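Local structure of protein argonaute 5 (Arabidopsis thaliana, 4G0O) at residues T12-V17 / M44-Q49; K3-G8 / V124-N129. The protein probably recognises the 5' nucleotide of small RNAs through its MID domain, and so takes part in sorting them for gene regulation. All blocks are in the same frame, centred on the assembly; numbering follows the deposited sequence.

Contact 1 of 2, residues T12-V17 / M44-Q49; sequences TSWTCV and MEFKPQ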
ATOM      1  N   THR A  12      10.634  -3.078  -6.295  1.00 27.10           N
ATOM      2  CA  THR A  12      11.433  -4.186  -5.762  1.00 33.59           C
ATOM      3  C   THR A  12      11.355  -4.287  -4.227  1.00 29.57           C
ATOM      4  O   THR A  12      11.515  -5.365  -3.649  1.00 32.06           O
ATOM      5  CB  THR A  12      12.922  -4.030  -6.151  1.00 32.29           C
ATOM      6  OG1 THR A  12      13.026  -3.705  -7.546  1.00 36.38           O
ATOM      7  CG2 THR A  12      13.685  -5.319  -5.883  1.00 38.44           C
ATOM      8  N   SER A  13      11.125  -3.153  -3.574  1.00 27.05           N
ATOM      9  CA  SER A  13      11.049  -3.107  -2.120  1.00 27.95           C
ATOM     10  C   SER A  13       9.687  -2.577  -1.652  1.00 23.48           C
ATOM     11  O   SER A  13       9.371  -1.406  -1.828  1.00 23.05           O
ATOM     12  CB  SER A  13      12.180  -2.225  -1.579  1.00 29.86           C
ATOM     13  OG  SER A  13      12.330  -2.382  -0.180  1.00 32.77           O
ATOM     14  N   TRP A  14       8.876  -3.450  -1.076  1.00 25.80           N
ATOM     15  CA  TRP A  14       7.536  -3.069  -0.639  1.00 27.43           C
ATOM     16  C   TRP A  14       7.120  -3.983   0.511  1.00 27.62           C
ATOM     17  O   TRP A  14       7.680  -5.062   0.682  1.00 29.02           O
ATOM     18  CB  TRP A  14       6.522  -3.168  -1.797  1.00 23.11           C
ATOM     19  CG  TRP A  14       6.250  -4.592  -2.196  1.00 26.68           C
ATOM     20  CD1 TRP A  14       6.927  -5.330  -3.122  1.00 27.46           C
ATOM     21  CD2 TRP A  14       5.251  -5.468  -1.642  1.00 29.08           C
ATOM     22  NE1 TRP A  14       6.408  -6.607  -3.183  1.00 27.71           N
ATOM     23  CE2 TRP A  14       5.383  -6.713  -2.283  1.00 23.95           C
ATOM     24  CE3 TRP A  14       4.261  -5.311  -0.669  1.00 25.46           C
ATOM     25  CZ2 TRP A  14       4.570  -7.788  -1.977  1.00 26.32           C
ATOM     26  CZ3 TRP A  14       3.457  -6.381  -0.375  1.00 24.53           C
ATOM     27  CH2 TRP A  14       3.612  -7.603  -1.027  1.00 22.83           C
ATOM     28  N   THR A  15       6.158  -3.540   1.311  1.00 24.64           N
ATOM     29  CA  THR A  15       5.547  -4.409   2.309  1.00 26.96           C
ATOM     30  C   THR A  15       4.226  -3.814   2.762  1.00 23.37           C
ATOM     31  O   THR A  15       3.815  -2.756   2.282  1.00 24.29           O
ATOM     32  CB  THR A  15       6.470  -4.688   3.521  1.00 25.74           C
ATOM     33  OG1 THR A  15       5.892  -5.713   4.338  1.00 24.71           O
ATOM     34  CG2 THR A  15       6.685  -3.431   4.347  1.00 23.59           C
ATOM     35  N   CYS A  16       3.566  -4.497   3.685  1.00 25.53           N
ATOM     36  CA  CYS A  16       2.223  -4.118   4.085  1.00 21.67           C
ATOM     37  C   CYS A  16       2.120  -4.016   5.595  1.00 27.49           C
ATOM     38  O   CYS A  16       2.654  -4.866   6.318  1.00 24.66           O
ATOM     39  CB  CYS A  16       1.245  -5.165   3.595  1.00 21.10           C
ATOM     40  SG  CYS A  16      -0.450  -4.910   4.119  1.00 22.91           S
ATOM     41  N   VAL A  17       1.427  -2.979   6.062  1.00 22.31           N
ATOM     42  CA  VAL A  17       1.124  -2.839   7.480  1.00 26.95           C
ATOM     43  C   VAL A  17      -0.358  -2.696   7.661  1.00 26.68           C
ATOM     44  O   VAL A  17      -1.023  -1.980   6.899  1.00 25.47           O
ATOM     45  CB  VAL A  17       1.760  -1.584   8.087  1.00 29.94           C
ATOM     46  CG1 VAL A  17       1.755  -1.656   9.608  1.00 30.94           C
ATOM     47  CG2 VAL A  17       3.143  -1.462   7.612  1.00 31.31           C
ATOM     48  N   MET A  44       2.858  -2.405 -14.497  1.00 28.79           N
ATOM     49  CA  MET A  44       3.924  -2.314 -13.494  1.00 32.94           C
ATOM     50  C   MET A  44       4.664  -3.629 -13.391  1.00 33.28           C
ATOM     51  O   MET A  44       4.199  -4.654 -13.908  1.00 32.17           O
ATOM     52  CB  MET A  44       3.372  -1.949 -12.118  1.00 30.25           C
ATOM     53  CG  MET A  44       2.762  -0.567 -12.050  1.00 26.83           C
ATOM     54  SD  MET A  44       2.384  -0.116 -10.354  1.00 26.82           S
ATOM     55  CE  MET A  44       4.021   0.380  -9.778  1.00 28.25           C
ATOM     56  N   GLU A  45       5.825  -3.583 -12.745  1.00 33.28           N
ATOM     57  CA  GLU A  45       6.543  -4.792 -12.367  1.00 32.48           C
ATOM     58  C   GLU A  45       6.756  -4.788 -10.853  1.00 31.99           C
ATOM     59  O   GLU A  45       7.181  -3.789 -10.282  1.00 30.63           O
ATOM     60  CB  GLU A  45       7.880  -4.893 -13.096  1.00 34.08           C
ATOM     61  CG  GLU A  45       8.413  -6.314 -13.127  1.00 35.49           C
ATOM     62  CD  GLU A  45       9.863  -6.407 -13.563  1.00 42.45           C
ATOM     63  OE1 GLU A  45      10.310  -5.565 -14.386  1.00 35.63           O
ATOM     64  OE2 GLU A  45      10.552  -7.334 -13.063  1.00 39.13           O
ATOM     65  N   PHE A  46       6.426  -5.897 -10.199  1.00 30.46           N
ATOM     66  CA  PHE A  46       6.535  -5.993  -8.753  1.00 30.47           C
ATOM     67  C   PHE A  46       7.283  -7.251  -8.383  1.00 32.59           C
ATOM     68  O   PHE A  46       6.986  -8.314  -8.918  1.00 30.90           O
ATOM     69  CB  PHE A  46       5.144  -6.110  -8.135  1.00 33.18           C
ATOM     70  CG  PHE A  46       4.653  -4.862  -7.464  1.00 34.24           C
ATOM     71  CD1 PHE A  46       4.821  -4.685  -6.094  1.00 27.70           C
ATOM     72  CD2 PHE A  46       3.985  -3.890  -8.188  1.00 30.63           C
ATOM     73  CE1 PHE A  46       4.353  -3.559  -5.477  1.00 28.21           C
ATOM     74  CE2 PHE A  46       3.521  -2.746  -7.564  1.00 32.56           C
ATOM     75  CZ  PHE A  46       3.701  -2.585  -6.210  1.00 27.92           C
ATOM     76  N   LYS A  47       8.232  -7.136  -7.455  1.00 29.55           N
ATOM     77  CA  LYS A  47       8.786  -8.314  -6.815  1.00 29.52           C
ATOM     78  C   LYS A  47       7.674  -8.931  -5.984  1.00 27.85           C
ATOM     79  O   LYS A  47       7.027  -8.230  -5.216  1.00 29.54           O
ATOM     80  CB  LYS A  47       9.951  -7.925  -5.918  1.00 30.85           C
ATOM     81  CG  LYS A  47      10.820  -9.075  -5.472  1.00 28.90           C
ATOM     82  CD  LYS A  47      12.089  -8.523  -4.820  1.00 37.95           C
ATOM     83  CE  LYS A  47      12.987  -9.631  -4.279  1.00 38.23           C
ATOM     84  NZ  LYS A  47      12.380 -10.289  -3.097  1.00 40.75           N
ATOM     85  N   PRO A  48       7.428 -10.238  -6.152  1.00 26.78           N
ATOM     86  CA  PRO A  48       6.304 -10.884  -5.453  1.00 28.31           C
ATOM     87  C   PRO A  48       6.487 -11.042  -3.946  1.00 28.13           C
ATOM     88  O   PRO A  48       5.505 -11.215  -3.237  1.00 27.67           O
ATOM     89  CB  PRO A  48       6.191 -12.261  -6.128  1.00 31.34           C
ATOM     90  CG  PRO A  48       7.463 -12.458  -6.857  1.00 35.11           C
ATOM     91  CD  PRO A  48       8.036 -11.109  -7.172  1.00 30.02           C
ATOM     92  N   GLN A  49       7.722 -10.967  -3.471  1.00 31.03           N
ATOM     93  CA  GLN A  49       8.003 -11.117  -2.053  1.00 29.48           C
ATOM     94  C   GLN A  49       8.202  -9.727  -1.453  1.00 27.54           C
ATOM     95  O   GLN A  49       8.900  -8.892  -2.025  1.00 26.17           O
ATOM     96  CB  GLN A  49       9.246 -11.994  -1.834  1.00 31.51           C
ATOM     97  CG  GLN A  49       9.155 -13.417  -2.436  1.00 30.99           C
ATOM     98  CD  GLN A  49      10.001 -13.618  -3.702  1.00 40.86           C
ATOM     99  OE1 GLN A  49      10.993 -14.500  -3.613  1.00 44.56           O
ATOM    100  NE2 GLN A  49       9.756 -13.006  -4.744  1.00 35.47           N
TER
HETATM  101  O   HOH W   1      10.078  -6.329  -1.772  1.00 25.32           O
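Trp14 and Phe46 form the apolar part of this contact, a T-shaped (edge-to-face) pair. The edge of the Phe46 ring, at CD1 and CE1, meets one face of the indole over its five-membered ring; the centroids lie 5.2 Å apart and the planes stand at 72°. Phe46 CE1 sits above the indole plane but offset toward the rim, and the closest approach is 3.7 Å, from Trp14 CD1 to Phe46 CD1. Ile36 of helix 27-42 touches both residues, which places the pair on the helix-covered side of the sheet.

The direct polar link is made by the indole N-H. Trp14 NE1 donates to Lys47 O over 2.7 Å, with an angle of 160° at the hydrogen. The acceptor lies close to the ring plane, and the donor arrives nearly along the C=O axis. CB of Trp14 points toward 44-49, and chi1 of 70° sets CG between the backbone N and the carbonyl carbon. A water gives a second polar link: it donates to Thr12 O at 2.6 Å and to Gln49 O at 2.8 Å, and accepts from Trp14 N.

Where the contact is more open to solvent, the aliphatic part of Lys47 crosses Thr12 obliquely, with Lys47 CD 3.7 Å from Thr12 CG2 and 3.4 Å from Thr12 O.

The two segments belong to the beta-alpha-beta unit of strand 7-18, helix 27-42 and strand 45-46. Just past the short second strand, the indole and the water take over the link between the two segments. The chemistry implies that the buried indole N-H has a well-aligned acceptor, and that bond and ring pair together would restrict rotation of the Trp14 side chain.

Contact 2 of 2, residues K3-G8 / V124-N129; sequences KKMVNG and VALKIN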
ATOM      1  N   LYS A   3      -8.416   4.672 -18.418  1.00 34.92           N
ATOM      2  CA  LYS A   3      -7.249   5.103 -17.671  1.00 34.43           C
ATOM      3  C   LYS A   3      -6.164   4.032 -17.748  1.00 34.80           C
ATOM      4  O   LYS A   3      -6.385   2.881 -17.373  1.00 35.18           O
ATOM      5  CB  LYS A   3      -7.623   5.378 -16.226  1.00 31.90           C
ATOM      6  CG  LYS A   3      -8.580   6.537 -16.043  1.00 33.85           C
ATOM      7  CD  LYS A   3      -8.814   6.771 -14.558  1.00 37.68           C
ATOM      8  CE  LYS A   3     -10.196   7.327 -14.293  1.00 33.01           C
ATOM      9  NZ  LYS A   3     -10.494   7.295 -12.826  1.00 38.88           N
ATOM     10  N   LYS A   4      -4.989   4.408 -18.240  1.00 33.63           N
ATOM     11  CA  LYS A   4      -3.918   3.438 -18.469  1.00 32.17           C
ATOM     12  C   LYS A   4      -2.589   3.921 -17.877  1.00 30.44           C
ATOM     13  O   LYS A   4      -2.419   5.102 -17.578  1.00 27.88           O
ATOM     14  CB  LYS A   4      -3.756   3.181 -19.975  1.00 27.82           C
ATOM     15  CG  LYS A   4      -5.019   2.675 -20.682  1.00 34.88           C
ATOM     16  CD  LYS A   4      -5.302   1.216 -20.351  1.00 31.23           C
ATOM     17  CE  LYS A   4      -6.319   0.621 -21.313  1.00 38.86           C
ATOM     18  NZ  LYS A   4      -7.599   1.372 -21.268  1.00 42.44           N
ATOM     19  N   MET A   5      -1.653   2.996 -17.702  1.00 28.30           N
ATOM     20  CA  MET A   5      -0.293   3.360 -17.359  1.00 26.13           C
ATOM     21  C   MET A   5       0.501   3.513 -18.664  1.00 28.83           C
ATOM     22  O   MET A   5       0.639   2.563 -19.423  1.00 23.36           O
ATOM     23  CB  MET A   5       0.335   2.281 -16.472  1.00 21.14           C
ATOM     24  CG  MET A   5      -0.367   2.116 -15.127  1.00 23.52           C
ATOM     25  SD  MET A   5       0.333   0.821 -14.100  1.00 20.98           S
ATOM     26  CE  MET A   5      -0.769   0.786 -12.685  1.00 18.15           C
ATOM     27  N   VAL A   6       0.998   4.711 -18.939  1.00 32.75           N
ATOM     28  CA  VAL A   6       1.870   4.903 -20.093  1.00 31.90           C
ATOM     29  C   VAL A   6       3.131   4.124 -19.817  1.00 31.28           C
ATOM     30  O   VAL A   6       3.634   3.385 -20.664  1.00 37.89           O
ATOM     31  CB  VAL A   6       2.271   6.374 -20.257  1.00 34.83           C
ATOM     32  CG1 VAL A   6       3.154   6.542 -21.480  1.00 41.72           C
ATOM     33  CG2 VAL A   6       1.038   7.253 -20.355  1.00 34.05           C
ATOM     34  N   ASN A   7       3.614   4.273 -18.592  1.00 32.16           N
ATOM     35  CA  ASN A   7       4.849   3.648 -18.164  1.00 31.62           C
ATOM     36  C   ASN A   7       4.699   3.085 -16.742  1.00 29.75           C
ATOM     37  O   ASN A   7       4.464   3.829 -15.792  1.00 29.19           O
ATOM     38  CB  ASN A   7       5.971   4.682 -18.271  1.00 35.46           C
ATOM     39  CG  ASN A   7       7.157   4.350 -17.417  1.00 42.52           C
ATOM     40  OD1 ASN A   7       7.515   5.115 -16.506  1.00 47.27           O
ATOM     41  ND2 ASN A   7       7.795   3.210 -17.701  1.00 39.91           N
ATOM     42  N   GLY A   8       4.804   1.767 -16.605  1.00 30.06           N
ATOM     43  CA  GLY A   8       4.553   1.115 -15.333  1.00 26.07           C
ATOM     44  C   GLY A   8       5.812   1.088 -14.493  1.00 31.78           C
ATOM     45  O   GLY A   8       6.821   0.535 -14.921  1.00 36.40           O
ATOM     46  N   VAL A 124      -6.584   2.098  -7.093  1.00 25.02           N
ATOM     47  CA  VAL A 124      -5.398   2.059  -6.241  1.00 25.94           C
ATOM     48  C   VAL A 124      -4.135   1.771  -7.041  1.00 25.13           C
ATOM     49  O   VAL A 124      -3.108   2.427  -6.847  1.00 28.54           O
ATOM     50  CB  VAL A 124      -5.569   1.019  -5.116  1.00 26.14           C
ATOM     51  CG1 VAL A 124      -4.260   0.803  -4.343  1.00 22.56           C
ATOM     52  CG2 VAL A 124      -6.701   1.450  -4.197  1.00 26.80           C
ATOM     53  N   ALA A 125      -4.203   0.798  -7.942  1.00 26.62           N
ATOM     54  CA  ALA A 125      -3.048   0.449  -8.776  1.00 28.23           C
ATOM     55  C   ALA A 125      -2.494   1.654  -9.548  1.00 21.53           C
ATOM     56  O   ALA A 125      -1.290   1.860  -9.609  1.00 24.72           O
ATOM     57  CB  ALA A 125      -3.401  -0.688  -9.738  1.00 24.38           C
ATOM     58  N   LEU A 126      -3.374   2.465 -10.114  1.00 27.44           N
ATOM     59  CA  LEU A 126      -2.929   3.631 -10.879  1.00 22.58           C
ATOM     60  C   LEU A 126      -2.348   4.688  -9.939  1.00 26.13           C
ATOM     61  O   LEU A 126      -1.370   5.358 -10.283  1.00 23.94           O
ATOM     62  CB  LEU A 126      -4.090   4.222 -11.669  1.00 25.56           C
ATOM     63  CG  LEU A 126      -4.593   3.397 -12.856  1.00 28.47           C
ATOM     64  CD1 LEU A 126      -6.015   3.820 -13.229  1.00 25.29           C
ATOM     65  CD2 LEU A 126      -3.645   3.559 -14.043  1.00 26.37           C
ATOM     66  N   LYS A 127      -2.958   4.830  -8.760  1.00 22.43           N
ATOM     67  CA  LYS A 127      -2.432   5.717  -7.722  1.00 25.52           C
ATOM     68  C   LYS A 127      -1.039   5.265  -7.313  1.00 24.39           C
ATOM     69  O   LYS A 127      -0.139   6.076  -7.191  1.00 25.82           O
ATOM     70  CB  LYS A 127      -3.354   5.740  -6.501  1.00 30.09           C
ATOM     71  CG  LYS A 127      -4.764   6.288  -6.768  1.00 29.96           C
ATOM     72  CD  LYS A 127      -5.667   5.983  -5.580  1.00 31.38           C
ATOM     73  CE  LYS A 127      -7.052   6.603  -5.725  1.00 37.09           C
ATOM     74  NZ  LYS A 127      -7.917   6.271  -4.541  1.00 44.37           N
ATOM     75  N   ILE A 128      -0.866   3.960  -7.121  1.00 23.05           N
ATOM     76  CA  ILE A 128       0.444   3.408  -6.783  1.00 24.44           C
ATOM     77  C   ILE A 128       1.488   3.621  -7.885  1.00 23.89           C
ATOM     78  O   ILE A 128       2.641   3.881  -7.587  1.00 28.74           O
ATOM     79  CB  ILE A 128       0.339   1.904  -6.401  1.00 27.24           C
ATOM     80  CG1 ILE A 128      -0.199   1.751  -4.973  1.00 21.97           C
ATOM     81  CG2 ILE A 128       1.683   1.206  -6.507  1.00 28.04           C
ATOM     82  CD1 ILE A 128      -0.666   0.345  -4.676  1.00 25.65           C
ATOM     83  N   ASN A 129       1.088   3.520  -9.153  1.00 26.59           N
ATOM     84  CA  ASN A 129       2.031   3.721 -10.267  1.00 25.96           C
ATOM     85  C   ASN A 129       2.649   5.112 -10.288  1.00 24.40           C
ATOM     86  O   ASN A 129       3.850   5.251 -10.449  1.00 31.49           O
ATOM     87  CB  ASN A 129       1.377   3.435 -11.625  1.00 24.22           C
ATOM     88  CG  ASN A 129       2.379   3.478 -12.777  1.00 25.67           C
ATOM     89  OD1 ASN A 129       3.460   2.914 -12.687  1.00 30.16           O
ATOM     90  ND2 ASN A 129       2.021   4.168 -13.858  1.00 22.52           N
TER
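Met5 lays its side chain obliquely across Asn129 and the neighbouring helix turn. Its CG stands beside the backbone N, anti to the carbonyl carbon, and the chain is extended beyond it. Met5 SD lies 3.6 Å from Asn129 CG, while the terminal Met5 CE reaches Ala125 O at 3.3 Å. Leu126 supplies both methyls to the strand: CD2 meets Met5 CG at 3.7 Å, and CD1 meets Lys3 CB at the same distance.

The polar link comes from the carboxamide of Asn129. Its ND2 donates to Asn7 O over 3.1 Å, with 156° at the hydrogen. The acceptor is in the amide plane, but the donor stands 41° out of the carbonyl plane of Asn7. ND2 also bonds Asn136 OD1, and OD1 accepts from the backbone N of Ala9, so both ends of the amide are engaged. An alanine here would probably leave Ala9 N, Asn7 O and Asn136 OD1 without these bonds and open a gap beside Met5 SD.

The axes of strand 3-5 and of helix segment 124-129 come within 9.3 Å, their directions 42° apart. Val6 and Asn7 together pair against the single residue Arg135, which makes a classic beta bulge at the corner where the chain turns from the two-stranded antiparallel sheet into strand 7-18. The whole is a strand-on-helix packing in which a helix asparagine bonds the backbone at the bulge (Asn7 O) and just after it (Ala9 N).

From the N terminus, strand 3-5, the corner and the first residues of strand 7-18 form the first half of contact 2, and the later part of strand 7-18 opens contact 1. After helix 27-42 the chain returns as 44-49 and closes contact 1, a short loop of 26 intervening residues. Contact 2 closes only when residues 124-129 of helix 118-131 are reached, with 115 residues between the segments, so contact 1 is nested inside it. Their centres are 15 Å apart, yet they touch through Met44, whose CG lies 3.5 Å from Met5 SD. Contact 1 ties together a beta-alpha-beta unit of the parallel sheet; contact 2 joins the N-terminal strand to the late helix.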